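Long-range contact in putative transcriptional regulator (Bacteroides thetaiotaomicron, PDB 3IC7), which probably binds DNA through a winged helix-turn-helix domain and acts as a transcription factor of the GntR family: residues Y29-I35 against F74-K80. Residues are numbered along the deposited sequence.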
loop_
_atom_site.group_PDB
_atom_site.type_symbol
_atom_site.label_atom_id
_atom_site.label_comp_id
_atom_site.label_asym_id
_atom_site.label_seq_id
_atom_site.Cartn_x
_atom_site.Cartn_y
_atom_site.Cartn_z
ATOM N N TYR A 29 1.003 -14.726 13.444
ATOM C CA TYR A 29 2.112 -13.908 12.967
ATOM C C TYR A 29 2.499 -12.953 14.057
ATOM O O TYR A 29 1.668 -12.170 14.527
ATOM C CB TYR A 29 1.741 -13.107 11.719
ATOM C CG TYR A 29 1.387 -14.002 10.563
ATOM C CD1 TYR A 29 2.149 -15.151 10.279
ATOM C CD2 TYR A 29 0.291 -13.721 9.759
ATOM C CE1 TYR A 29 1.808 -15.995 9.214
ATOM C CE2 TYR A 29 -0.054 -14.547 8.696
ATOM C CZ TYR A 29 0.694 -15.675 8.425
ATOM O OH TYR A 29 0.317 -16.465 7.366
ATOM N N GLU A 30 3.774 -13.020 14.440
ATOM C CA GLU A 30 4.342 -12.200 15.506
ATOM C C GLU A 30 4.683 -10.758 15.056
ATOM O O GLU A 30 4.961 -10.508 13.884
ATOM C CB GLU A 30 5.566 -12.930 16.027
ATOM C CG GLU A 30 5.382 -14.419 15.840
ATOM C CD GLU A 30 6.649 -15.235 16.086
ATOM O OE1 GLU A 30 6.601 -16.453 15.776
ATOM O OE2 GLU A 30 7.675 -14.680 16.580
ATOM N N GLU A 31 4.649 -9.799 15.971
ATOM C CA GLU A 31 5.039 -8.449 15.596
ATOM C C GLU A 31 6.526 -8.477 15.429
ATOM O O GLU A 31 7.219 -9.122 16.218
ATOM C CB GLU A 31 4.661 -7.479 16.690
ATOM C CG GLU A 31 3.578 -8.025 17.556
ATOM C CD GLU A 31 2.373 -7.150 17.571
ATOM O OE1 GLU A 31 2.457 -6.021 18.102
ATOM O OE2 GLU A 31 1.327 -7.603 17.058
ATOM N N GLU A 32 7.020 -7.809 14.391
ATOM C CA GLU A 32 8.453 -7.859 14.031
ATOM C C GLU A 32 8.828 -9.227 13.517
ATOM O O GLU A 32 9.965 -9.677 13.626
ATOM C CB GLU A 32 9.344 -7.478 15.208
ATOM C CG GLU A 32 9.145 -6.025 15.608
ATOM C CD GLU A 32 8.882 -5.112 14.412
ATOM O OE1 GLU A 32 9.727 -5.053 13.495
ATOM O OE2 GLU A 32 7.830 -4.437 14.386
ATOM N N GLY A 33 7.821 -9.879 12.970
ATOM C CA GLY A 33 7.972 -11.174 12.369
ATOM C C GLY A 33 7.169 -11.221 11.089
ATOM O O GLY A 33 6.305 -10.364 10.811
ATOM N N ARG A 34 7.448 -12.239 10.280
ATOM C CA ARG A 34 7.198 -12.169 8.847
ATOM C C ARG A 34 5.823 -12.730 8.497
ATOM O O ARG A 34 5.388 -13.730 9.066
ATOM C CB ARG A 34 8.284 -12.922 8.076
ATOM C CG ARG A 34 8.369 -12.555 6.603
ATOM C CD ARG A 34 9.597 -11.706 6.316
ATOM N NE ARG A 34 10.737 -12.517 5.898
ATOM C CZ ARG A 34 11.382 -13.364 6.693
ATOM N NH1 ARG A 34 11.002 -13.514 7.954
ATOM N NH2 ARG A 34 12.410 -14.062 6.226
ATOM N N ILE A 35 5.144 -12.077 7.559
ATOM C CA ILE A 35 4.113 -12.734 6.764
ATOM C C ILE A 35 4.665 -13.200 5.422
ATOM O O ILE A 35 5.461 -12.503 4.790
ATOM C CB ILE A 35 2.911 -11.803 6.519
ATOM C CG1 ILE A 35 3.382 -10.464 5.946
ATOM C CG2 ILE A 35 2.131 -11.591 7.807
ATOM C CD1 ILE A 35 2.414 -9.326 6.178
ATOM N N PHE A 74 6.401 -7.653 7.077
ATOM C CA PHE A 74 6.574 -8.064 8.433
ATOM C C PHE A 74 5.390 -7.556 9.127
ATOM O O PHE A 74 4.682 -6.716 8.605
ATOM C CB PHE A 74 7.819 -7.412 9.034
ATOM C CG PHE A 74 9.098 -8.204 8.839
ATOM C CD1 PHE A 74 9.641 -8.931 9.901
ATOM C CD2 PHE A 74 9.762 -8.211 7.616
ATOM C CE1 PHE A 74 10.826 -9.668 9.749
ATOM C CE2 PHE A 74 10.947 -8.938 7.451
ATOM C CZ PHE A 74 11.479 -9.670 8.523
ATOM N N VAL A 75 5.177 -8.062 10.320
ATOM C CA VAL A 75 4.208 -7.457 11.193
ATOM C C VAL A 75 4.857 -6.205 11.786
ATOM O O VAL A 75 6.033 -6.219 12.144
ATOM C CB VAL A 75 3.758 -8.450 12.272
ATOM C CG1 VAL A 75 2.681 -7.827 13.139
ATOM C CG2 VAL A 75 3.245 -9.724 11.607
ATOM N N ALA A 76 4.090 -5.119 11.842
ATOM C CA ALA A 76 4.570 -3.877 12.419
ATOM C C ALA A 76 4.581 -4.014 13.922
ATOM O O ALA A 76 3.613 -4.513 14.492
ATOM C CB ALA A 76 3.668 -2.732 12.023
ATOM N N SER A 77 5.658 -3.555 14.562
ATOM C CA SER A 77 5.763 -3.591 16.025
ATOM C C SER A 77 4.679 -2.747 16.693
ATOM O O SER A 77 4.775 -1.513 16.727
ATOM C CB SER A 77 7.133 -3.120 16.496
ATOM O OG SER A 77 7.264 -1.728 16.317
ATOM N N GLY A 78 3.675 -3.446 17.240
ATOM C CA GLY A 78 2.483 -2.870 17.854
ATOM C C GLY A 78 1.231 -3.056 16.998
ATOM O O GLY A 78 0.369 -2.173 16.952
ATOM N N ALA A 79 1.124 -4.197 16.313
ATOM C CA ALA A 79 0.071 -4.400 15.304
ATOM C C ALA A 79 -1.256 -4.854 15.915
ATOM O O ALA A 79 -2.308 -4.284 15.597
ATOM C CB ALA A 79 0.530 -5.378 14.233
ATOM N N LYS A 80 -1.175 -5.869 16.798
ATOM C CA LYS A 80 -2.336 -6.518 17.465
ATOM C C LYS A 80 -3.286 -5.533 18.130
ATOM O O LYS A 80 -4.333 -5.935 18.611
ATOM C CB LYS A 80 -1.902 -7.578 18.525
ATOM C CG LYS A 80 -1.501 -9.007 18.006
ATOM C CD LYS A 80 -0.875 -9.913 19.112
ATOM C CE LYS A 80 -0.128 -11.173 18.562
ATOM N NZ LYS A 80 0.839 -10.894 17.462
#
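The contact lies in a winged helix-turn-helix domain, as expected of a GntR regulator: strand 72-75, the second strand of the wing, pairs with the short edge strand 34-35, before the chain turns into helix 79-88. Phe74 and Arg34 form an antiparallel non-hydrogen-bonded pair, CA to CA 4.2 Å, with both side chains on the same sheet face; Arg34 CD sits 3.7 Å from the Phe74 ring centroid, 29° off the normal, a CH-pi contact. Lys68 adds a cation-pi interaction to that ring. Val75 extends the pairing through its backbone: Val75 N donates to Gly33 O (2.6 Å, 165°), and Val75 O accepts from Glu32 N (2.9 Å, 150°). The two backbone hydrogen bonds hold the type II turn Glu30-Gly33 against the strand end. Val75 CG2 packs 3.7 Å from Tyr29 CB. A second type II turn, Ala76-Ala79, leads into the helix, with Gly78 at phi/psi 107/36, where a CB would strike the preceding carbonyl. Glu31 OE1 accepts from Gly78 N (3.0 Å) and Ala79 N (2.9 Å). Lys80 NZ forms a salt bridge with Glu31 OE2 at 3.4 Å, its hydrogen bond weak, and bonds weakly to Tyr29 O (3.3 Å) and Ile24 O; Lys80 N donates to Glu31 OE2 at 3.1 Å.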